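Local coordinates for protein mandelate racemase/muconate lactonizing enzyme/Enolase superfamily (Rhodobacter sphaeroides, PDB 2HZG) that belongs to the enolase superfamily, with a capping N-terminal domain and a modified TIM barrel whose acidic residues hold a sodium ion in this model, at residues Gly133-Ala138 / Glu351-Ala356; Thr307-Leu312 / His345-Ala350; Thr300-Thr305 / Asp325-Tyr330; Phe161-Phe166 / Asp193-Val198. All blocks are in the same frame, centred on the assembly; numbering follows the deposited sequence. Where two conformers were deposited one is given.

Contact 1: Gly133-Ala138 / Glu351-Ala356; sequences GKRPYA and EGLIRA
Near the start of the first TIM-barrel strand, the late loop 351-356 runs roughly at right angles to 133-136 and joins it through a single antiparallel bridge. Lys134 and Ile354 form the hydrogen-bonded pair: Lys134 N gives to Ile354 O at 2.7 Å, and Ile354 N returns the bond to Lys134 O at 2.9 Å, both with N-H...O angles of 161° and in the plane of the accepting carbonyl. Beside this bridge Arg135 CG is anti to the backbone N, and the chain then bends at chi2 and chi3 to fold back over Leu353. Leu353 CD2 sits against one face of the guanidinium, 3.5 Å from Arg135 CZ, offset toward its rim. Arg135 NH1 then reaches Glu351 O at 2.9 Å, a bent bond in which the oxygen is tilted 25° from the guanidinium plane; the bond from NH2 to the same oxygen is weak. A water in that plane accepts from Arg135 NH1 and donates to Gly352 O, so the loop is gripped at two successive carbonyls. At Gly352 (phi 85°) a CB would jam against the preceding carbonyl O and clash with Arg135 NH1, so the site calls for glycine. Leu353 CD1 lies 3.9 Å from Gly133 CA. Further out, Asp349 forms a salt bridge with Arg355 and accepts from Leu353 N, while Lys134 NZ turns away to the carbonyls of Phe319 and Asp325. Arg355 also bonds to Ser131 O through NH1, and its guanidinium carries Gly133 N over one face, 3.4 Å from Arg355 NH1, two donors in contact.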
loop_
_atom_site.group_PDB
_atom_site.type_symbol
_atom_site.label_atom_id
_atom_site.label_comp_id
_atom_site.label_asym_id
_atom_site.label_seq_id
_atom_site.Cartn_x
_atom_site.Cartn_y
_atom_site.Cartn_z
ATOM N N GLY A 133 12.856 29.017 -10.072
ATOM C CA GLY A 133 13.907 28.720 -9.119
ATOM C C GLY A 133 13.379 28.315 -7.757
ATOM O O GLY A 133 12.435 28.912 -7.224
ATOM N N LYS A 134 13.966 27.255 -7.224
ATOM C CA LYS A 134 13.634 26.780 -5.888
ATOM C C LYS A 134 14.851 26.920 -4.999
ATOM O O LYS A 134 15.979 26.699 -5.429
ATOM C CB LYS A 134 13.198 25.309 -5.914
ATOM C CG LYS A 134 12.171 24.970 -6.992
ATOM C CD LYS A 134 10.808 25.555 -6.653
ATOM C CE LYS A 134 9.787 25.173 -7.700
ATOM N NZ LYS A 134 8.611 26.044 -7.557
ATOM N N ARG A 135 14.601 27.266 -3.743
ATOM C CA ARG A 135 15.655 27.437 -2.765
ATOM C C ARG A 135 15.856 26.098 -2.029
ATOM O O ARG A 135 14.982 25.677 -1.260
ATOM C CB ARG A 135 15.271 28.586 -1.816
ATOM C CG ARG A 135 16.239 28.805 -0.659
ATOM C CD ARG A 135 17.537 29.472 -1.118
ATOM N NE ARG A 135 17.287 30.750 -1.792
ATOM C CZ ARG A 135 18.220 31.464 -2.422
ATOM N NH1 ARG A 135 19.479 31.039 -2.467
ATOM N NH2 ARG A 135 17.889 32.604 -3.005
ATOM N N PRO A 136 17.004 25.427 -2.274
ATOM C CA PRO A 136 17.227 24.069 -1.765
ATOM C C PRO A 136 17.566 24.072 -0.271
ATOM O O PRO A 136 18.397 24.877 0.185
ATOM C CB PRO A 136 18.425 23.565 -2.590
ATOM C CG PRO A 136 19.206 24.842 -2.925
ATOM C CD PRO A 136 18.153 25.931 -3.058
ATOM N N TYR A 137 16.905 23.207 0.493
ATOM C CA TYR A 137 17.332 22.994 1.863
ATOM C C TYR A 137 18.165 21.730 1.885
ATOM O O TYR A 137 17.877 20.784 1.155
ATOM C CB TYR A 137 16.144 22.977 2.830
ATOM C CG TYR A 137 15.193 21.778 2.772
ATOM C CD1 TYR A 137 15.548 20.537 3.335
ATOM C CD2 TYR A 137 13.921 21.911 2.229
ATOM C CE1 TYR A 137 14.641 19.437 3.309
ATOM C CE2 TYR A 137 12.997 20.830 2.226
ATOM C CZ TYR A 137 13.385 19.602 2.758
ATOM O OH TYR A 137 12.517 18.542 2.745
ATOM N N ALA A 138 19.235 21.740 2.673
ATOM C CA ALA A 138 20.122 20.604 2.771
ATOM C C ALA A 138 19.433 19.523 3.576
ATOM O O ALA A 138 19.071 19.746 4.734
ATOM C CB ALA A 138 21.476 21.014 3.431
ATOM N N GLU A 351 22.039 32.948 -8.141
ATOM C CA GLU A 351 21.271 33.297 -6.960
ATOM C C GLU A 351 21.147 32.136 -5.962
ATOM O O GLU A 351 20.558 32.287 -4.899
ATOM C CB GLU A 351 19.899 33.815 -7.391
ATOM C CG GLU A 351 19.927 35.226 -8.066
ATOM C CD GLU A 351 20.526 35.253 -9.492
ATOM O OE1 GLU A 351 20.153 34.407 -10.344
ATOM O OE2 GLU A 351 21.369 36.147 -9.773
ATOM N N GLY A 352 21.716 30.982 -6.309
ATOM C CA GLY A 352 21.671 29.789 -5.445
ATOM C C GLY A 352 20.413 28.945 -5.599
ATOM O O GLY A 352 20.159 28.046 -4.790
ATOM N N LEU A 353 19.626 29.234 -6.633
ATOM C CA LEU A 353 18.374 28.532 -6.864
ATOM C C LEU A 353 18.566 27.374 -7.850
ATOM O O LEU A 353 19.375 27.457 -8.807
ATOM C CB LEU A 353 17.312 29.501 -7.395
ATOM C CG LEU A 353 16.949 30.720 -6.547
ATOM C CD1 LEU A 353 15.895 31.524 -7.262
ATOM C CD2 LEU A 353 16.454 30.307 -5.171
ATOM N N ILE A 354 17.822 26.295 -7.627
ATOM C CA ILE A 354 17.817 25.188 -8.578
ATOM C C ILE A 354 16.427 25.007 -9.169
ATOM O O ILE A 354 15.441 25.523 -8.652
ATOM C CB ILE A 354 18.311 23.848 -7.941
ATOM C CG1 ILE A 354 17.399 23.413 -6.765
ATOM C CG2 ILE A 354 19.830 23.915 -7.567
ATOM C CD1 ILE A 354 17.601 21.903 -6.375
ATOM N N ARG A 355 16.326 24.247 -10.246
ATOM C CA ARG A 355 15.025 24.135 -10.898
ATOM C C ARG A 355 14.917 22.849 -11.671
ATOM O O ARG A 355 15.938 22.214 -11.990
ATOM C CB ARG A 355 14.739 25.368 -11.780
ATOM C CG ARG A 355 15.568 25.482 -13.061
ATOM C CD ARG A 355 15.428 26.873 -13.647
ATOM N NE ARG A 355 16.037 27.859 -12.752
ATOM C CZ ARG A 355 15.545 29.068 -12.503
ATOM N NH1 ARG A 355 14.417 29.457 -13.083
ATOM N NH2 ARG A 355 16.193 29.884 -11.665
ATOM N N ALA A 356 13.679 22.439 -11.913
ATOM C CA ALA A 356 13.381 21.377 -12.853
ATOM C C ALA A 356 14.076 21.769 -14.163
ATOM O O ALA A 356 13.835 22.873 -14.694
ATOM C CB ALA A 356 11.875 21.242 -13.039
HETATM O O HOH W 1 20.635 28.542 -1.992
#

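Contact 2: Thr307-Leu312 / His345-Ala350; sequences TSHLAL and HIRPDA
His309, in the first turn of helix 309-316, carries most of the helix's side of this contact. Its CB points toward the loop 345-350, and with CG anti to the carbonyl carbon (chi1 -77°) the ring is sent out between that loop and its own helix. At CG the ring meets His345 CD2, 3.9 Å away, which stands over one face near the rim: the edge of His345 is turned onto His309 in a T-shaped pair with planes at 85°. The next atom, ND1, makes the one hydrogen bond between the segments, accepting from Ile346 N at 2.8 Å. Because the donor is a backbone N-H, ND1 must be unprotonated; lying 5° from the ring plane, the bond helps to fix the ring's rotation. CE1 comes 3.4 Å from Ile346 O, and Arg347 NH2 lies obliquely 4.0 Å from His309 CE1. The NE2 end faces Tyr330, whose ring meets that of His309. Leu312 CD2 covers the opposite face over its centre, so the imidazole is sandwiched. Leu312 also packs its CG against Ile346 CD1 at 3.8 Å. His345 is itself held by a bond from NE2 to Leu339 O. Ser308 is the N-cap of the helix, its OG accepting from Ala311 N at 3.2 Å. Together these contacts join the start of the helix that follows strand 300-303 to a late loop of the enolase-type C-terminal barrel.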
loop_
_atom_site.group_PDB
_atom_site.type_symbol
_atom_site.label_atom_id
_atom_site.label_comp_id
_atom_site.label_asym_id
_atom_site.label_seq_id
_atom_site.Cartn_x
_atom_site.Cartn_y
_atom_site.Cartn_z
ATOM N N THR A 307 17.590 11.120 -2.822
ATOM C CA THR A 307 18.375 10.198 -3.642
ATOM C C THR A 307 19.075 10.904 -4.829
ATOM O O THR A 307 19.657 11.983 -4.633
ATOM C CB THR A 307 17.510 8.970 -4.065
ATOM O OG1 THR A 307 16.350 9.438 -4.764
ATOM C CG2 THR A 307 17.056 8.197 -2.829
ATOM N N SER A 308 19.052 10.305 -6.024
ATOM C CA SER A 308 19.809 10.818 -7.186
ATOM C C SER A 308 19.247 12.142 -7.739
ATOM O O SER A 308 18.157 12.577 -7.387
ATOM C CB SER A 308 19.822 9.786 -8.318
ATOM O OG SER A 308 18.539 9.759 -8.956
ATOM N N HIS A 309 19.974 12.772 -8.654
ATOM C CA HIS A 309 19.399 13.943 -9.318
ATOM C C HIS A 309 18.354 13.576 -10.359
ATOM O O HIS A 309 17.561 14.416 -10.721
ATOM C CB HIS A 309 20.473 14.853 -9.911
ATOM C CG HIS A 309 21.154 15.696 -8.883
ATOM N ND1 HIS A 309 21.610 16.969 -9.143
ATOM C CD2 HIS A 309 21.432 15.457 -7.577
ATOM C CE1 HIS A 309 22.151 17.476 -8.047
ATOM N NE2 HIS A 309 22.059 16.578 -7.084
ATOM N N LEU A 310 18.335 12.330 -10.823
ATOM C CA LEU A 310 17.217 11.889 -11.675
ATOM C C LEU A 310 15.888 11.947 -10.887
ATOM O O LEU A 310 14.891 12.475 -11.372
ATOM C CB LEU A 310 17.463 10.491 -12.246
ATOM C CG LEU A 310 16.356 9.924 -13.163
ATOM C CD1 LEU A 310 16.218 10.765 -14.459
ATOM C CD2 LEU A 310 16.607 8.432 -13.460
ATOM N N ALA A 311 15.909 11.400 -9.672
ATOM C CA ALA A 311 14.787 11.499 -8.714
ATOM C C ALA A 311 14.481 12.949 -8.374
ATOM O O ALA A 311 13.315 13.337 -8.328
ATOM C CB ALA A 311 15.100 10.694 -7.438
ATOM N N LEU A 312 15.531 13.747 -8.136
ATOM C CA LEU A 312 15.352 15.178 -7.839
ATOM C C LEU A 312 14.632 15.894 -8.968
ATOM O O LEU A 312 13.650 16.587 -8.743
ATOM C CB LEU A 312 16.688 15.884 -7.548
ATOM C CG LEU A 312 16.650 17.396 -7.234
ATOM C CD1 LEU A 312 15.695 17.765 -6.049
ATOM C CD2 LEU A 312 18.089 17.883 -6.963
ATOM N N HIS A 345 24.328 16.857 -13.444
ATOM C CA HIS A 345 23.614 17.097 -12.196
ATOM C C HIS A 345 22.888 18.419 -12.256
ATOM O O HIS A 345 23.183 19.251 -13.121
ATOM C CB HIS A 345 24.586 17.068 -11.015
ATOM C CG HIS A 345 25.202 15.722 -10.789
ATOM N ND1 HIS A 345 26.392 15.341 -11.374
ATOM C CD2 HIS A 345 24.765 14.651 -10.087
ATOM C CE1 HIS A 345 26.681 14.103 -11.008
ATOM N NE2 HIS A 345 25.705 13.656 -10.237
ATOM N N ILE A 346 21.939 18.615 -11.348
ATOM C CA ILE A 346 21.256 19.888 -11.242
ATOM C C ILE A 346 22.152 20.845 -10.444
ATOM O O ILE A 346 22.490 20.576 -9.277
ATOM C CB ILE A 346 19.853 19.763 -10.564
ATOM C CG1 ILE A 346 18.935 18.833 -11.391
ATOM C CG2 ILE A 346 19.248 21.172 -10.374
ATOM C CD1 ILE A 346 17.568 18.538 -10.770
ATOM N N ARG A 347 22.492 21.966 -11.065
ATOM C CA ARG A 347 23.399 22.933 -10.456
ATOM C C ARG A 347 22.699 24.260 -10.158
ATOM O O ARG A 347 21.789 24.662 -10.887
ATOM C CB ARG A 347 24.631 23.145 -11.353
ATOM C CG ARG A 347 25.383 21.854 -11.695
ATOM C CD ARG A 347 26.308 21.371 -10.568
ATOM N NE ARG A 347 25.764 20.372 -9.633
ATOM C CZ ARG A 347 26.487 19.360 -9.138
ATOM N NH1 ARG A 347 27.752 19.207 -9.530
ATOM N NH2 ARG A 347 25.966 18.491 -8.264
ATOM N N PRO A 348 23.118 24.943 -9.078
ATOM C CA PRO A 348 22.461 26.213 -8.723
ATOM C C PRO A 348 22.783 27.310 -9.748
ATOM O O PRO A 348 23.835 27.264 -10.389
ATOM C CB PRO A 348 23.080 26.562 -7.369
ATOM C CG PRO A 348 24.430 25.907 -7.382
ATOM C CD PRO A 348 24.198 24.602 -8.124
ATOM N N ASP A 349 21.879 28.264 -9.925
ATOM C CA ASP A 349 22.209 29.475 -10.688
ATOM C C ASP A 349 22.993 30.446 -9.786
ATOM O O ASP A 349 23.367 30.096 -8.658
ATOM C CB ASP A 349 20.944 30.123 -11.291
ATOM C CG ASP A 349 19.922 30.591 -10.235
ATOM O OD1 ASP A 349 20.277 30.815 -9.062
ATOM O OD2 ASP A 349 18.733 30.742 -10.586
ATOM N N ALA A 350 23.230 31.665 -10.267
ATOM C CA ALA A 350 24.030 32.640 -9.511
ATOM C C ALA A 350 23.361 33.056 -8.199
ATOM O O ALA A 350 24.034 33.445 -7.255
ATOM C CB ALA A 350 24.352 33.869 -10.374
#

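Contact 3: Thr300-Thr305 / Asp325-Tyr330; sequences TYVNHT and DRICEY
All four direct hydrogen bonds here run between a side chain and the backbone; strands 300-303 and 327-330 lie 5.5 Å apart at 22° without a backbone ladder. At one end Asp325 OD2 accepts from Tyr301 N at 2.8 Å, met from above the carboxylate plane. In the middle Asn303, its CG in the crowded position between N and carbonyl carbon (chi1 63°), uses its amide like a piece of backbone: OD1 takes Glu329 N at 2.8 Å, and ND2 gives to Glu329 O at 3.0 Å, in the amide plane and on a lone pair. The same ND2 also gives to Thr305 OG1. Glu329, extended, carries OE1 to Thr305 N at 2.9 Å, met from 58° above the carboxylate plane.

Two waters add bridges. One donates to both Tyr301 O and Ile327 O; another links Thr300 OG1 to Asp325 OD1.

Apolar contact is slight, chiefly Val302 CG1 at 4.1 Å from Ile327 CG1.

These are the barrel's seventh and eighth strands, so side chains and water bridge its closing seam. His304 ND1 turns to Asp277. The salt bridge of Glu329 OE2 with Lys165, and bonds with Ser139 and Thr305 N, probably favour a charged carboxylate on Glu329.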
loop_
_atom_site.group_PDB
_atom_site.type_symbol
_atom_site.label_atom_id
_atom_site.label_comp_id
_atom_site.label_asym_id
_atom_site.label_seq_id
_atom_site.Cartn_x
_atom_site.Cartn_y
_atom_site.Cartn_z
ATOM N N THR A 300 1.377 24.600 0.911
ATOM C CA THR A 300 2.686 24.546 0.270
ATOM C C THR A 300 3.067 23.123 -0.144
ATOM O O THR A 300 3.035 22.194 0.662
ATOM C CB THR A 300 3.785 25.118 1.173
ATOM O OG1 THR A 300 3.428 26.444 1.578
ATOM C CG2 THR A 300 5.161 25.154 0.420
ATOM N N TYR A 301 3.422 22.978 -1.419
ATOM C CA TYR A 301 3.896 21.721 -1.975
ATOM C C TYR A 301 5.432 21.716 -1.997
ATOM O O TYR A 301 6.050 22.711 -2.343
ATOM C CB TYR A 301 3.332 21.555 -3.393
ATOM C CG TYR A 301 3.698 20.273 -4.084
ATOM C CD1 TYR A 301 2.750 19.250 -4.251
ATOM C CD2 TYR A 301 4.976 20.102 -4.653
ATOM C CE1 TYR A 301 3.086 18.066 -4.922
ATOM C CE2 TYR A 301 5.321 18.922 -5.315
ATOM C CZ TYR A 301 4.373 17.917 -5.443
ATOM O OH TYR A 301 4.711 16.773 -6.099
ATOM N N VAL A 302 6.027 20.590 -1.606
ATOM C CA VAL A 302 7.471 20.424 -1.634
ATOM C C VAL A 302 7.722 19.034 -2.176
ATOM O O VAL A 302 6.936 18.119 -1.931
ATOM C CB VAL A 302 8.146 20.553 -0.208
ATOM C CG1 VAL A 302 9.652 20.828 -0.346
ATOM C CG2 VAL A 302 7.494 21.650 0.671
ATOM N N ASN A 303 8.802 18.870 -2.927
ATOM C CA ASN A 303 9.261 17.530 -3.250
ATOM C C ASN A 303 9.774 16.802 -2.003
ATOM O O ASN A 303 10.285 17.438 -1.060
ATOM C CB ASN A 303 10.374 17.573 -4.300
ATOM C CG ASN A 303 11.610 18.287 -3.799
ATOM O OD1 ASN A 303 11.524 19.387 -3.267
ATOM N ND2 ASN A 303 12.756 17.655 -3.941
ATOM N N HIS A 304 9.608 15.480 -1.993
ATOM C CA HIS A 304 10.438 14.628 -1.165
ATOM C C HIS A 304 11.486 13.989 -2.068
ATOM O O HIS A 304 11.141 13.257 -2.993
ATOM C CB HIS A 304 9.653 13.511 -0.451
ATOM C CG HIS A 304 10.552 12.513 0.208
ATOM N ND1 HIS A 304 10.993 11.372 -0.426
ATOM C CD2 HIS A 304 11.164 12.531 1.415
ATOM C CE1 HIS A 304 11.818 10.715 0.368
ATOM N NE2 HIS A 304 11.936 11.396 1.494
ATOM N N THR A 305 12.762 14.289 -1.810
ATOM C CA THR A 305 13.870 13.662 -2.529
ATOM C C THR A 305 15.030 13.417 -1.582
ATOM O O THR A 305 15.510 14.354 -0.969
ATOM C CB THR A 305 14.423 14.560 -3.667
ATOM O OG1 THR A 305 13.357 14.926 -4.543
ATOM C CG2 THR A 305 15.508 13.816 -4.462
ATOM N N ASP A 325 5.790 28.387 -4.418
ATOM C CA ASP A 325 6.257 27.191 -3.706
ATOM C C ASP A 325 7.750 27.038 -3.931
ATOM O O ASP A 325 8.204 26.242 -4.743
ATOM C CB ASP A 325 5.435 25.960 -4.098
ATOM C CG ASP A 325 4.040 25.981 -3.461
ATOM O OD1 ASP A 325 3.612 27.036 -2.959
ATOM O OD2 ASP A 325 3.367 24.956 -3.443
ATOM N N ARG A 326 8.505 27.849 -3.204
ATOM C CA ARG A 326 9.908 28.105 -3.540
ATOM C C ARG A 326 10.911 27.198 -2.879
ATOM O O ARG A 326 12.043 27.144 -3.296
ATOM C CB ARG A 326 10.274 29.560 -3.230
ATOM C CG ARG A 326 9.493 30.522 -4.078
ATOM C CD ARG A 326 10.187 31.878 -4.291
ATOM N NE ARG A 326 9.447 32.689 -5.265
ATOM C CZ ARG A 326 8.381 33.439 -4.969
ATOM N NH1 ARG A 326 7.922 33.491 -3.717
ATOM N NH2 ARG A 326 7.763 34.137 -5.927
ATOM N N ILE A 327 10.548 26.505 -1.826
ATOM C CA ILE A 327 11.569 25.648 -1.242
ATOM C C ILE A 327 11.514 24.223 -1.835
ATOM O O ILE A 327 10.446 23.763 -2.264
ATOM C CB ILE A 327 11.537 25.663 0.285
ATOM C CG1 ILE A 327 10.609 24.607 0.815
ATOM C CG2 ILE A 327 11.156 27.076 0.826
ATOM C CD1 ILE A 327 11.197 23.953 1.990
ATOM N N CYS A 328 12.675 23.572 -1.908
ATOM C CA CYS A 328 12.741 22.185 -2.325
ATOM C C CYS A 328 13.699 21.435 -1.444
ATOM O O CYS A 328 14.650 22.018 -0.906
ATOM C CB CYS A 328 13.151 22.043 -3.802
ATOM S SG CYS A 328 14.842 22.582 -4.174
ATOM N N GLU A 329 13.443 20.141 -1.306
ATOM C CA GLU A 329 14.371 19.238 -0.655
ATOM C C GLU A 329 15.557 18.921 -1.557
ATOM O O GLU A 329 15.397 18.592 -2.739
ATOM C CB GLU A 329 13.677 17.942 -0.219
ATOM C CG GLU A 329 14.558 17.053 0.633
ATOM C CD GLU A 329 13.816 15.903 1.308
ATOM O OE1 GLU A 329 12.705 15.551 0.850
ATOM O OE2 GLU A 329 14.363 15.319 2.294
ATOM N N TYR A 330 16.746 18.993 -0.973
ATOM C CA TYR A 330 17.971 18.694 -1.683
ATOM C C TYR A 330 18.806 17.684 -0.889
ATOM O O TYR A 330 19.263 17.999 0.197
ATOM C CB TYR A 330 18.776 19.987 -1.932
ATOM C CG TYR A 330 19.964 19.757 -2.834
ATOM C CD1 TYR A 330 19.840 19.849 -4.232
ATOM C CD2 TYR A 330 21.193 19.378 -2.305
ATOM C CE1 TYR A 330 20.945 19.596 -5.069
ATOM C CE2 TYR A 330 22.295 19.126 -3.126
ATOM C CZ TYR A 330 22.160 19.248 -4.504
ATOM O OH TYR A 330 23.249 18.987 -5.298
HETATM O O HOH W 2 4.306 28.326 -0.545
HETATM O O HOH W 3 7.820 24.616 -1.792
#

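Contact 4: Phe161-Phe166 / Asp193-Val198; sequences FAAVKF and DGDLMV
Strands 163-166 and 195-198 lie parallel, 4.7 Å apart at 15°, in an unbroken ladder pairing Ala163 with Asp195 through to Phe166 with Val198. Its bonds alternate between the strands: Asp195 N to Ala162 O, the longest at 3.2 Å, then Val164 N to Asp195 O, Met197 N to Val164 O and Phe166 N to Met197 O. The bond from Val164 N meets Asp195 O nearly along the C=O axis, whereas the Phe166 donor stands above its carbonyl plane. The strands are the second and third of the TIM barrel, joined by helix 176-190 in a beta-alpha-beta crossover. Val164, Phe166, Leu196 and Val198 point to the helical side, where Leu196 CD1 meets the edge of the Phe166 ring, 4.1 Å from Phe166 CD2; Ala186 of the helix touches both residues. Ala163, Lys165 and Met197 face the barrel interior, while Asp195, on the same face, is exposed at the strand's start. Lys165, anti at chi1 and chi2, crosses Met197 at about a right angle, Lys165 CG lying 3.6 Å from Met197 CB. Met197, bent at chi2 and chi3, curls back so that its CE reaches Ala163 CB at 4.2 Å. Beyond its bend at chi3 Lys165 leaves the pair: NZ makes a salt bridge to the sodium ligand Glu227 and a hydrogen bond to Tyr137 OH.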
loop_
_atom_site.group_PDB
_atom_site.type_symbol
_atom_site.label_atom_id
_atom_site.label_comp_id
_atom_site.label_asym_id
_atom_site.label_seq_id
_atom_site.Cartn_x
_atom_site.Cartn_y
_atom_site.Cartn_z
ATOM N N PHE A 161 24.205 26.483 2.099
ATOM C CA PHE A 161 22.786 26.253 2.369
ATOM C C PHE A 161 22.266 27.239 3.388
ATOM O O PHE A 161 22.878 27.444 4.444
ATOM C CB PHE A 161 22.543 24.832 2.874
ATOM C CG PHE A 161 22.728 23.781 1.832
ATOM C CD1 PHE A 161 21.716 23.533 0.885
ATOM C CD2 PHE A 161 23.900 23.025 1.793
ATOM C CE1 PHE A 161 21.869 22.568 -0.081
ATOM C CE2 PHE A 161 24.063 22.026 0.819
ATOM C CZ PHE A 161 23.040 21.804 -0.125
ATOM N N ALA A 162 21.125 27.831 3.067
ATOM C CA ALA A 162 20.415 28.746 3.942
ATOM C C ALA A 162 19.331 28.038 4.775
ATOM O O ALA A 162 18.631 28.676 5.577
ATOM C CB ALA A 162 19.776 29.839 3.109
ATOM N N ALA A 163 19.170 26.736 4.559
ATOM C CA ALA A 163 18.141 25.959 5.240
ATOM C C ALA A 163 18.611 24.522 5.340
ATOM O O ALA A 163 19.293 24.028 4.435
ATOM C CB ALA A 163 16.796 26.060 4.515
ATOM N N VAL A 164 18.313 23.871 6.467
ATOM C CA VAL A 164 18.735 22.486 6.716
ATOM C C VAL A 164 17.589 21.695 7.360
ATOM O O VAL A 164 16.844 22.232 8.194
ATOM C CB VAL A 164 19.999 22.392 7.633
ATOM C CG1 VAL A 164 20.377 20.942 7.902
ATOM C CG2 VAL A 164 21.208 23.129 7.024
ATOM N N LYS A 165 17.459 20.427 6.966
ATOM C CA LYS A 165 16.545 19.493 7.622
ATOM C C LYS A 165 17.369 18.330 8.136
ATOM O O LYS A 165 18.254 17.848 7.443
ATOM C CB LYS A 165 15.477 18.977 6.653
ATOM C CG LYS A 165 14.413 18.107 7.341
ATOM C CD LYS A 165 13.302 17.756 6.378
ATOM C CE LYS A 165 13.645 16.538 5.533
ATOM N NZ LYS A 165 12.544 16.235 4.562
ATOM N N PHE A 166 17.118 17.908 9.366
ATOM C CA PHE A 166 17.655 16.651 9.854
ATOM C C PHE A 166 16.523 15.655 10.051
ATOM O O PHE A 166 15.447 16.014 10.513
ATOM C CB PHE A 166 18.401 16.844 11.170
ATOM C CG PHE A 166 19.698 17.555 11.015
ATOM C CD1 PHE A 166 20.834 16.850 10.673
ATOM C CD2 PHE A 166 19.771 18.942 11.145
ATOM C CE1 PHE A 166 22.034 17.492 10.503
ATOM C CE2 PHE A 166 20.984 19.588 10.975
ATOM C CZ PHE A 166 22.101 18.863 10.641
ATOM N N ASP A 193 19.787 32.394 11.798
ATOM C CA ASP A 193 18.981 32.901 10.674
ATOM C C ASP A 193 18.399 31.852 9.721
ATOM O O ASP A 193 17.346 32.072 9.134
ATOM C CB ASP A 193 19.771 33.938 9.879
ATOM C CG ASP A 193 20.222 35.112 10.740
ATOM O OD1 ASP A 193 19.478 35.507 11.678
ATOM O OD2 ASP A 193 21.327 35.629 10.469
ATOM N N GLY A 194 19.081 30.722 9.566
ATOM C CA GLY A 194 18.618 29.673 8.660
ATOM C C GLY A 194 17.289 29.039 9.030
ATOM O O GLY A 194 16.875 29.089 10.185
ATOM N N ASP A 195 16.621 28.452 8.041
ATOM C CA ASP A 195 15.445 27.617 8.290
ATOM C C ASP A 195 15.883 26.222 8.736
ATOM O O ASP A 195 16.801 25.615 8.151
ATOM C CB ASP A 195 14.547 27.536 7.055
ATOM C CG ASP A 195 13.969 28.887 6.657
ATOM O OD1 ASP A 195 13.859 29.760 7.529
ATOM O OD2 ASP A 195 13.600 29.074 5.475
ATOM N N LEU A 196 15.250 25.741 9.806
ATOM C CA LEU A 196 15.530 24.424 10.335
ATOM C C LEU A 196 14.260 23.588 10.307
ATOM O O LEU A 196 13.202 24.033 10.764
ATOM C CB LEU A 196 16.101 24.494 11.759
ATOM C CG LEU A 196 16.426 23.178 12.471
ATOM C CD1 LEU A 196 17.483 22.346 11.737
ATOM C CD2 LEU A 196 16.867 23.445 13.903
ATOM N N MET A 197 14.374 22.388 9.742
ATOM C CA MET A 197 13.261 21.460 9.678
ATOM C C MET A 197 13.685 20.161 10.352
ATOM O O MET A 197 14.877 19.837 10.392
ATOM C CB MET A 197 12.826 21.221 8.235
ATOM C CG MET A 197 12.204 22.444 7.548
ATOM S SD MET A 197 13.397 23.715 7.005
ATOM C CE MET A 197 14.146 22.935 5.643
ATOM N N VAL A 198 12.699 19.439 10.888
ATOM C CA VAL A 198 12.936 18.179 11.570
ATOM C C VAL A 198 11.999 17.101 11.036
ATOM O O VAL A 198 10.792 17.315 10.915
ATOM C CB VAL A 198 12.781 18.318 13.111
ATOM C CG1 VAL A 198 12.940 16.946 13.824
ATOM C CG2 VAL A 198 13.772 19.360 13.659
#

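Contacts 3 and 4 are the buried ones within the barrel wall, yet they differ in kind: contact 4 is a regular backbone ladder, contact 3 a junction made by side chains and water. Strand 135-141, which opens contact 1, stands between them, bonded through Ala138 to strand 163-167 and through Arg135 to Arg326. Their chemistry meets inside the barrel, where contacts 3 and 4 share a salt bridge. Contacts 1 and 2 share the late loop 345-356, contact 1 partly exposed and contact 2 largely buried; Ile354 packs on Ile346, and Leu312 carries contact 2 onward to Asn303 and Thr305.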